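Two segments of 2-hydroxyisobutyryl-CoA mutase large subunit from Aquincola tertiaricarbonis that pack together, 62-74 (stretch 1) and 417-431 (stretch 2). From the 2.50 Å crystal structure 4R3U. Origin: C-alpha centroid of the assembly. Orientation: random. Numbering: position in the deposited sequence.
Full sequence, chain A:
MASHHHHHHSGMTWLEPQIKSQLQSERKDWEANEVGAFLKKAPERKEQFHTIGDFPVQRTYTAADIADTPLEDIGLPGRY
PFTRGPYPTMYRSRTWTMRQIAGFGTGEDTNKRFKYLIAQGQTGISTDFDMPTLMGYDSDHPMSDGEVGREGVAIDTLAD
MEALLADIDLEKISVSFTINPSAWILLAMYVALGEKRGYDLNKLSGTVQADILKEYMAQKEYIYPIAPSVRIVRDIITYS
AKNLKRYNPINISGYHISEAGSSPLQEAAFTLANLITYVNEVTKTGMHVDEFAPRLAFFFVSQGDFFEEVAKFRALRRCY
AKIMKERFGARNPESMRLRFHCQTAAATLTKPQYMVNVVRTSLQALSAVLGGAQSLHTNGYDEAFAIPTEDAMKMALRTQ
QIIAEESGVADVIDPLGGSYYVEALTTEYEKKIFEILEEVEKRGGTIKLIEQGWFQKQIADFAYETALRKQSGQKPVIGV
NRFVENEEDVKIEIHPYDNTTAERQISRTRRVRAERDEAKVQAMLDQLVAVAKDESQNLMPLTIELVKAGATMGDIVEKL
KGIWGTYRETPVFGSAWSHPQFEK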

ATOM      1  N   THR A  62     -23.032 -12.633  -3.499  1.00 34.25           N
ATOM      2  CA  THR A  62     -23.235 -13.924  -2.837  1.00 34.69           C
ATOM      3  C   THR A  62     -22.883 -15.031  -3.824  1.00 40.24           C
ATOM      4  O   THR A  62     -22.528 -14.732  -4.971  1.00 39.24           O
ATOM      5  CB  THR A  62     -24.662 -14.048  -2.297  1.00 43.16           C
ATOM      6  OG1 THR A  62     -25.607 -14.056  -3.390  1.00 46.36           O
ATOM      7  CG2 THR A  62     -24.988 -12.957  -1.267  1.00 37.08           C
ATOM      8  N   ALA A  63     -22.985 -16.306  -3.397  1.00 38.44           N
ATOM      9  CA  ALA A  63     -22.685 -17.442  -4.276  1.00 38.94           C
ATOM     10  C   ALA A  63     -23.653 -17.516  -5.450  1.00 40.99           C
ATOM     11  O   ALA A  63     -23.276 -18.036  -6.503  1.00 41.61           O
ATOM     12  CB  ALA A  63     -22.723 -18.733  -3.489  1.00 41.13           C
ATOM     13  N   ALA A  64     -24.887 -16.961  -5.273  1.00 34.21           N
ATOM     14  CA  ALA A  64     -25.942 -16.927  -6.283  1.00 33.89           C
ATOM     15  C   ALA A  64     -25.500 -16.153  -7.539  1.00 38.04           C
ATOM     16  O   ALA A  64     -25.802 -16.564  -8.671  1.00 37.66           O
ATOM     17  CB  ALA A  64     -27.218 -16.334  -5.697  1.00 34.44           C
ATOM     18  N   ASP A  65     -24.751 -15.063  -7.326  1.00 35.38           N
ATOM     19  CA  ASP A  65     -24.230 -14.172  -8.373  1.00 34.48           C
ATOM     20  C   ASP A  65     -23.235 -14.851  -9.299  1.00 38.36           C
ATOM     21  O   ASP A  65     -23.054 -14.384 -10.413  1.00 39.81           O
ATOM     22  CB  ASP A  65     -23.594 -12.915  -7.747  1.00 33.57           C
ATOM     23  CG  ASP A  65     -24.543 -12.103  -6.897  1.00 40.59           C
ATOM     24  OD1 ASP A  65     -25.606 -11.690  -7.417  1.00 42.33           O
ATOM     25  OD2 ASP A  65     -24.236 -11.892  -5.713  1.00 44.60           O
ATOM     26  N   ILE A  66     -22.581 -15.927  -8.836  1.00 34.05           N
ATOM     27  CA  ILE A  66     -21.573 -16.649  -9.619  1.00 33.42           C
ATOM     28  C   ILE A  66     -21.978 -18.066 -10.040  1.00 39.43           C
ATOM     29  O   ILE A  66     -21.193 -18.753 -10.693  1.00 39.30           O
ATOM     30  CB  ILE A  66     -20.147 -16.552  -8.993  1.00 34.44           C
ATOM     31  CG1 ILE A  66     -20.069 -17.158  -7.571  1.00 33.88           C
ATOM     32  CG2 ILE A  66     -19.640 -15.116  -9.032  1.00 33.28           C
ATOM     33  CD1 ILE A  66     -18.694 -17.714  -7.225  1.00 37.73           C
ATOM     34  N   ALA A  67     -23.201 -18.488  -9.679  1.00 38.93           N
ATOM     35  CA  ALA A  67     -23.778 -19.809  -9.971  1.00 42.45           C
ATOM     36  C   ALA A  67     -23.790 -20.142 -11.467  1.00 51.40           C
ATOM     37  O   ALA A  67     -23.656 -21.312 -11.822  1.00 53.31           O
ATOM     38  CB  ALA A  67     -25.191 -19.901  -9.406  1.00 44.54           C
ATOM     39  N   ASP A  68     -23.917 -19.120 -12.337  1.00 48.59           N
ATOM     40  CA  ASP A  68     -23.931 -19.312 -13.779  1.00 49.87           C
ATOM     41  C   ASP A  68     -22.535 -19.476 -14.393  1.00 53.53           C
ATOM     42  O   ASP A  68     -22.433 -19.913 -15.533  1.00 53.97           O
ATOM     43  CB  ASP A  68     -24.819 -18.267 -14.483  1.00 52.92           C
ATOM     44  CG  ASP A  68     -26.296 -18.290 -14.044  1.00 73.39           C
ATOM     45  OD1 ASP A  68     -26.792 -19.376 -13.628  1.00 75.84           O
ATOM     46  OD2 ASP A  68     -26.960 -17.234 -14.136  1.00 81.40           O
ATOM     47  N   THR A  69     -21.461 -19.195 -13.621  1.00 48.99           N
ATOM     48  CA  THR A  69     -20.084 -19.422 -14.058  1.00 47.93           C
ATOM     49  C   THR A  69     -19.689 -20.836 -13.590  1.00 53.35           C
ATOM     50  O   THR A  69     -19.648 -21.088 -12.378  1.00 52.83           O
ATOM     51  CB  THR A  69     -19.107 -18.375 -13.494  1.00 55.70           C
ATOM     52  OG1 THR A  69     -19.508 -17.067 -13.885  1.00 55.48           O
ATOM     53  CG2 THR A  69     -17.684 -18.618 -13.939  1.00 52.89           C
ATOM     54  N   PRO A  70     -19.394 -21.777 -14.519  1.00 50.57           N
ATOM     55  CA  PRO A  70     -18.988 -23.123 -14.082  1.00 50.55           C
ATOM     56  C   PRO A  70     -17.634 -23.058 -13.376  1.00 50.52           C
ATOM     57  O   PRO A  70     -16.808 -22.199 -13.710  1.00 49.17           O
ATOM     58  CB  PRO A  70     -18.899 -23.913 -15.397  1.00 53.23           C
ATOM     59  CG  PRO A  70     -18.664 -22.905 -16.436  1.00 56.49           C
ATOM     60  CD  PRO A  70     -19.392 -21.671 -15.993  1.00 51.57           C
ATOM     61  N   LEU A  71     -17.407 -23.975 -12.413  1.00 43.59           N
ATOM     62  CA  LEU A  71     -16.161 -24.047 -11.662  1.00 39.88           C
ATOM     63  C   LEU A  71     -14.942 -24.362 -12.513  1.00 43.66           C
ATOM     64  O   LEU A  71     -13.841 -23.989 -12.117  1.00 43.58           O
ATOM     65  CB  LEU A  71     -16.293 -24.969 -10.458  1.00 39.76           C
ATOM     66  CG  LEU A  71     -17.210 -24.484  -9.332  1.00 42.44           C
ATOM     67  CD1 LEU A  71     -17.104 -25.400  -8.150  1.00 42.17           C
ATOM     68  CD2 LEU A  71     -16.894 -23.033  -8.920  1.00 40.21           C
ATOM     69  N   GLU A  72     -15.139 -24.952 -13.715  1.00 40.58           N
ATOM     70  CA  GLU A  72     -14.081 -25.238 -14.699  1.00 40.18           C
ATOM     71  C   GLU A  72     -13.418 -23.952 -15.207  1.00 44.38           C
ATOM     72  O   GLU A  72     -12.225 -23.985 -15.509  1.00 44.28           O
ATOM     73  CB  GLU A  72     -14.598 -26.110 -15.871  1.00 43.26           C
ATOM     74  CG  GLU A  72     -15.651 -25.485 -16.776  1.00 54.57           C
ATOM     75  CD  GLU A  72     -16.529 -26.465 -17.524  1.00 92.37           C
ATOM     76  OE1 GLU A  72     -17.733 -26.563 -17.194  1.00100.15           O
ATOM     77  OE2 GLU A  72     -16.020 -27.117 -18.465  1.00 91.52           O
ATOM     78  N   ASP A  73     -14.192 -22.818 -15.294  1.00 39.90           N
ATOM     79  CA  ASP A  73     -13.741 -21.483 -15.731  1.00 37.60           C
ATOM     80  C   ASP A  73     -12.906 -20.764 -14.644  1.00 40.76           C
ATOM     81  O   ASP A  73     -12.292 -19.715 -14.907  1.00 38.02           O
ATOM     82  CB  ASP A  73     -14.938 -20.619 -16.194  1.00 39.10           C
ATOM     83  CG  ASP A  73     -15.282 -20.772 -17.666  1.00 51.55           C
ATOM     84  OD1 ASP A  73     -14.773 -21.712 -18.297  1.00 55.02           O
ATOM     85  OD2 ASP A  73     -16.058 -19.955 -18.183  1.00 56.74           O
ATOM     86  N   ILE A  74     -12.919 -21.319 -13.415  1.00 38.43           N
ATOM     87  CA  ILE A  74     -12.116 -20.849 -12.300  1.00 37.53           C
ATOM     88  C   ILE A  74     -10.938 -21.830 -12.273  1.00 40.66           C
ATOM     89  O   ILE A  74      -9.839 -21.482 -12.726  1.00 40.14           O
ATOM     90  CB  ILE A  74     -12.939 -20.748 -10.982  1.00 41.27           C
ATOM     91  CG1 ILE A  74     -14.063 -19.690 -11.154  1.00 40.49           C
ATOM     92  CG2 ILE A  74     -12.014 -20.381  -9.806  1.00 42.76           C
ATOM     93  CD1 ILE A  74     -15.127 -19.637 -10.061  1.00 39.92           C
ATOM     94  N   GLY A 417      -9.390 -16.159  -5.639  1.00 25.74           N
ATOM     95  CA  GLY A 417     -10.211 -17.157  -6.315  1.00 25.70           C
ATOM     96  C   GLY A 417     -11.387 -17.557  -5.464  1.00 29.85           C
ATOM     97  O   GLY A 417     -11.230 -17.807  -4.268  1.00 30.97           O
ATOM     98  N   GLY A 418     -12.565 -17.539  -6.057  1.00 27.00           N
ATOM     99  CA  GLY A 418     -13.794 -17.883  -5.354  1.00 27.42           C
ATOM    100  C   GLY A 418     -14.589 -16.705  -4.850  1.00 31.78           C
ATOM    101  O   GLY A 418     -15.791 -16.843  -4.616  1.00 33.54           O
ATOM    102  N   SER A 419     -13.923 -15.548  -4.647  1.00 27.33           N
ATOM    103  CA  SER A 419     -14.542 -14.297  -4.197  1.00 25.72           C
ATOM    104  C   SER A 419     -15.751 -14.039  -5.076  1.00 31.27           C
ATOM    105  O   SER A 419     -15.630 -13.998  -6.309  1.00 30.28           O
ATOM    106  CB  SER A 419     -13.555 -13.136  -4.301  1.00 25.78           C
ATOM    107  OG  SER A 419     -14.199 -11.873  -4.305  1.00 31.88           O
ATOM    108  N   TYR A 420     -16.928 -13.919  -4.449  1.00 28.47           N
ATOM    109  CA  TYR A 420     -18.156 -13.703  -5.201  1.00 29.32           C
ATOM    110  C   TYR A 420     -18.080 -12.486  -6.129  1.00 30.99           C
ATOM    111  O   TYR A 420     -18.439 -12.588  -7.296  1.00 31.12           O
ATOM    112  CB  TYR A 420     -19.360 -13.653  -4.264  1.00 31.65           C
ATOM    113  CG  TYR A 420     -19.472 -14.820  -3.306  1.00 33.83           C
ATOM    114  CD1 TYR A 420     -19.321 -16.136  -3.750  1.00 36.69           C
ATOM    115  CD2 TYR A 420     -19.792 -14.616  -1.965  1.00 34.36           C
ATOM    116  CE1 TYR A 420     -19.457 -17.213  -2.875  1.00 38.99           C
ATOM    117  CE2 TYR A 420     -19.970 -15.685  -1.090  1.00 36.33           C
ATOM    118  CZ  TYR A 420     -19.802 -16.982  -1.547  1.00 46.97           C
ATOM    119  OH  TYR A 420     -19.943 -18.009  -0.648  1.00 50.01           O
ATOM    120  N   TYR A 421     -17.521 -11.382  -5.633  1.00 25.88           N
ATOM    121  CA  TYR A 421     -17.345 -10.138  -6.368  1.00 24.83           C
ATOM    122  C   TYR A 421     -16.313 -10.292  -7.476  1.00 29.12           C
ATOM    123  O   TYR A 421     -16.640 -10.005  -8.637  1.00 30.42           O
ATOM    124  CB  TYR A 421     -17.017  -8.973  -5.398  1.00 25.47           C
ATOM    125  CG  TYR A 421     -16.611  -7.663  -6.051  1.00 27.00           C
ATOM    126  CD1 TYR A 421     -17.280  -7.180  -7.182  1.00 29.14           C
ATOM    127  CD2 TYR A 421     -15.589  -6.880  -5.515  1.00 26.28           C
ATOM    128  CE1 TYR A 421     -16.888  -5.999  -7.808  1.00 27.68           C
ATOM    129  CE2 TYR A 421     -15.206  -5.680  -6.118  1.00 26.74           C
ATOM    130  CZ  TYR A 421     -15.846  -5.252  -7.276  1.00 36.90           C
ATOM    131  OH  TYR A 421     -15.457  -4.081  -7.892  1.00 41.15           O
ATOM    132  N   VAL A 422     -15.081 -10.757  -7.142  1.00 22.88           N
ATOM    133  CA  VAL A 422     -14.002 -10.892  -8.122  1.00 21.12           C
ATOM    134  C   VAL A 422     -14.414 -11.878  -9.205  1.00 27.54           C
ATOM    135  O   VAL A 422     -14.246 -11.578 -10.388  1.00 29.11           O
ATOM    136  CB  VAL A 422     -12.610 -11.173  -7.472  1.00 25.33           C
ATOM    137  CG1 VAL A 422     -11.482 -11.288  -8.517  1.00 24.86           C
ATOM    138  CG2 VAL A 422     -12.265 -10.116  -6.426  1.00 23.73           C
ATOM    139  N   GLU A 423     -15.058 -12.991  -8.824  1.00 24.51           N
ATOM    140  CA  GLU A 423     -15.534 -13.979  -9.798  1.00 24.34           C
ATOM    141  C   GLU A 423     -16.609 -13.471 -10.756  1.00 28.83           C
ATOM    142  O   GLU A 423     -16.508 -13.724 -11.955  1.00 28.87           O
ATOM    143  CB  GLU A 423     -15.886 -15.334  -9.165  1.00 25.85           C
ATOM    144  CG  GLU A 423     -14.706 -16.074  -8.538  1.00 26.85           C
ATOM    145  CD  GLU A 423     -13.481 -16.431  -9.365  1.00 35.82           C
ATOM    146  OE1 GLU A 423     -13.444 -16.152 -10.584  1.00 33.39           O
ATOM    147  OE2 GLU A 423     -12.539 -16.999  -8.770  1.00 31.98           O
ATOM    148  N   ALA A 424     -17.585 -12.694 -10.245  1.00 25.79           N
ATOM    149  CA  ALA A 424     -18.661 -12.078 -11.024  1.00 25.82           C
ATOM    150  C   ALA A 424     -18.101 -11.013 -11.956  1.00 30.65           C
ATOM    151  O   ALA A 424     -18.481 -10.967 -13.131  1.00 31.06           O
ATOM    152  CB  ALA A 424     -19.695 -11.468 -10.089  1.00 27.17           C
ATOM    153  N   LEU A 425     -17.169 -10.175 -11.442  1.00 28.19           N
ATOM    154  CA  LEU A 425     -16.510  -9.139 -12.233  1.00 28.56           C
ATOM    155  C   LEU A 425     -15.597  -9.741 -13.309  1.00 29.88           C
ATOM    156  O   LEU A 425     -15.609  -9.243 -14.439  1.00 29.37           O
ATOM    157  CB  LEU A 425     -15.752  -8.161 -11.315  1.00 28.65           C
ATOM    158  CG  LEU A 425     -15.492  -6.742 -11.860  1.00 34.39           C
ATOM    159  CD1 LEU A 425     -16.770  -6.103 -12.483  1.00 35.41           C
ATOM    160  CD2 LEU A 425     -14.908  -5.856 -10.780  1.00 35.38           C
ATOM    161  N   THR A 426     -14.843 -10.838 -12.972  1.00 24.51           N
ATOM    162  CA  THR A 426     -14.003 -11.572 -13.934  1.00 24.89           C
ATOM    163  C   THR A 426     -14.901 -12.045 -15.101  1.00 31.14           C
ATOM    164  O   THR A 426     -14.555 -11.860 -16.275  1.00 29.58           O
ATOM    165  CB  THR A 426     -13.314 -12.780 -13.254  1.00 30.28           C
ATOM    166  OG1 THR A 426     -12.485 -12.320 -12.181  1.00 27.28           O
ATOM    167  CG2 THR A 426     -12.516 -13.649 -14.236  1.00 25.07           C
ATOM    168  N   THR A 427     -16.080 -12.605 -14.757  1.00 29.57           N
ATOM    169  CA  THR A 427     -17.041 -13.102 -15.750  1.00 30.86           C
ATOM    170  C   THR A 427     -17.674 -11.986 -16.614  1.00 33.77           C
ATOM    171  O   THR A 427     -17.898 -12.196 -17.812  1.00 33.74           O
ATOM    172  CB  THR A 427     -17.999 -14.113 -15.100  1.00 31.44           C
ATOM    173  OG1 THR A 427     -17.221 -15.208 -14.576  1.00 26.20           O
ATOM    174  CG2 THR A 427     -19.050 -14.618 -16.066  1.00 25.89           C
ATOM    175  N   GLU A 428     -17.954 -10.823 -15.995  1.00 30.10           N
ATOM    176  CA  GLU A 428     -18.516  -9.633 -16.639  1.00 30.54           C
ATOM    177  C   GLU A 428     -17.505  -9.096 -17.650  1.00 36.27           C
ATOM    178  O   GLU A 428     -17.865  -8.879 -18.810  1.00 38.19           O
ATOM    179  CB  GLU A 428     -18.910  -8.562 -15.604  1.00 31.44           C
ATOM    180  CG  GLU A 428     -20.403  -8.502 -15.342  1.00 52.15           C
ATOM    181  CD  GLU A 428     -21.241  -8.049 -16.533  1.00 82.81           C
ATOM    182  OE1 GLU A 428     -21.855  -8.923 -17.190  1.00 78.13           O
ATOM    183  OE2 GLU A 428     -21.275  -6.827 -16.816  1.00 69.09           O
ATOM    184  N   TYR A 429     -16.221  -8.974 -17.242  1.00 31.52           N
ATOM    185  CA  TYR A 429     -15.144  -8.561 -18.138  1.00 30.52           C
ATOM    186  C   TYR A 429     -15.019  -9.478 -19.370  1.00 35.58           C
ATOM    187  O   TYR A 429     -15.009  -8.968 -20.488  1.00 36.65           O
ATOM    188  CB  TYR A 429     -13.799  -8.419 -17.388  1.00 29.72           C
ATOM    189  CG  TYR A 429     -13.544  -6.986 -17.005  1.00 30.49           C
ATOM    190  CD1 TYR A 429     -12.897  -6.111 -17.886  1.00 32.56           C
ATOM    191  CD2 TYR A 429     -14.082  -6.453 -15.834  1.00 30.32           C
ATOM    192  CE1 TYR A 429     -12.748  -4.759 -17.581  1.00 32.16           C
ATOM    193  CE2 TYR A 429     -13.925  -5.110 -15.514  1.00 30.00           C
ATOM    194  CZ  TYR A 429     -13.253  -4.269 -16.385  1.00 34.19           C
ATOM    195  OH  TYR A 429     -13.155  -2.936 -16.087  1.00 32.74           O
ATOM    196  N   GLU A 430     -15.008 -10.815 -19.160  1.00 31.62           N
ATOM    197  CA  GLU A 430     -14.930 -11.853 -20.195  1.00 31.58           C
ATOM    198  C   GLU A 430     -15.983 -11.637 -21.302  1.00 37.33           C
ATOM    199  O   GLU A 430     -15.632 -11.464 -22.467  1.00 35.33           O
ATOM    200  CB  GLU A 430     -15.092 -13.236 -19.549  1.00 33.06           C
ATOM    201  CG  GLU A 430     -14.873 -14.372 -20.531  1.00 42.69           C
ATOM    202  CD  GLU A 430     -15.443 -15.718 -20.145  1.00 51.18           C
ATOM    203  OE1 GLU A 430     -15.270 -16.675 -20.932  1.00 52.89           O
ATOM    204  OE2 GLU A 430     -16.118 -15.805 -19.094  1.00 41.12           O
ATOM    205  N   LYS A 431     -17.266 -11.596 -20.909  1.00 36.73           N
ATOM    206  CA  LYS A 431     -18.402 -11.387 -21.794  1.00 37.57           C
ATOM    207  C   LYS A 431     -18.305 -10.047 -22.537  1.00 40.01           C
ATOM    208  O   LYS A 431     -18.473 -10.021 -23.760  1.00 40.97           O
ATOM    209  CB  LYS A 431     -19.726 -11.534 -21.026  1.00 41.38           C
ATOM    210  CG  LYS A 431     -19.963 -12.963 -20.531  1.00 63.87           C
ATOM    211  CD  LYS A 431     -21.113 -13.067 -19.534  1.00 80.68           C
ATOM    212  CE  LYS A 431     -21.377 -14.491 -19.085  1.00 89.59           C
ATOM    213  NZ  LYS A 431     -22.349 -14.560 -17.953  1.00 88.35           N
TER
HETATM  214  O   HOH W   1     -17.575 -17.801 -18.338  1.00 40.24           O

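Stretch 1, an irregular run of turns, lies along one side of the helix that begins at Tyr420, and the two together bury 526 Å² of surface. The contact starts at Thr62, whose CA–CB bond points away from the helix, so its backbone does the packing: Thr62 O lies 3.4 Å from Tyr420 CB. Thr62 N donates to Asp65 OD2 at 2.6 Å, a short, nearly straight bond within stretch 1 that links Thr62 to Asp65.

Ala63 follows, with its CA 3.5 Å from Tyr420 CE1. Together with the carbonyl carbon of Thr62, this CA covers one face of the Tyr420 ring. A methyl suits the position because the backbone itself comes so close to the ring; Ala63 CB is still only 3.7 Å from Tyr420 CE1. Ala64 points away and takes no part.

Ile66 is the chief apolar residue of stretch 1, with 82 Å² covered by stretch 2. Its CA–CB bond points toward the helix, and with chi1 p and chi2 t its two ends reach different parts of stretch 2. Ile66 CG2 settles against the start of the helix, 3.3 Å from Tyr420 O and 3.8 Å from the small methyl of Ala424, its CB, while Ile66 CD1 meets the edge of the tyrosine ring, 3.9 Å from Tyr420 CD1. The CA atoms of Ile66 and Ala424 are 5.6 Å apart.

A type I turn from Ile66 to Thr69, closed by Thr69 N donating to Ile66 O at 3.0 Å, carries Ala67 out of reach and brings Thr69 back toward the helix. Thr69 OG1 and Thr427 OG1 are hydrogen-bonded at 3.0 Å, and this is the only direct hydrogen bond between the stretches. Both threonines have chi1 m, and each CA–CB bond points toward the other stretch, bringing the hydroxyls together. Threonine suits buried position 69 because its short, branched side chain carries a hydroxyl that can make this bond.

Pro70, Leu71 and Glu72 make no contact, but the 3-10 segment 71–73 returns the chain to the helix. Asp73 OD2 and Glu430 OE2 are like charges only 4.2 Å apart; a water lies between them and donates to both, at 2.6 Å from each of Asp73 OD2 and Glu430 OE2, which makes their closeness tolerable.

Ile74 ends the stretch, buried, with its CA–CB bond toward stretch 2 and its CG2 3.6 Å from Glu423 OE2. Isoleucine suits the place because its apolar side chain packs without needing polar partners. The oxygen is not without a donor: Gly418 N donates to Glu423 OE2 at 2.8 Å, tying the loop before the helix to its first turn.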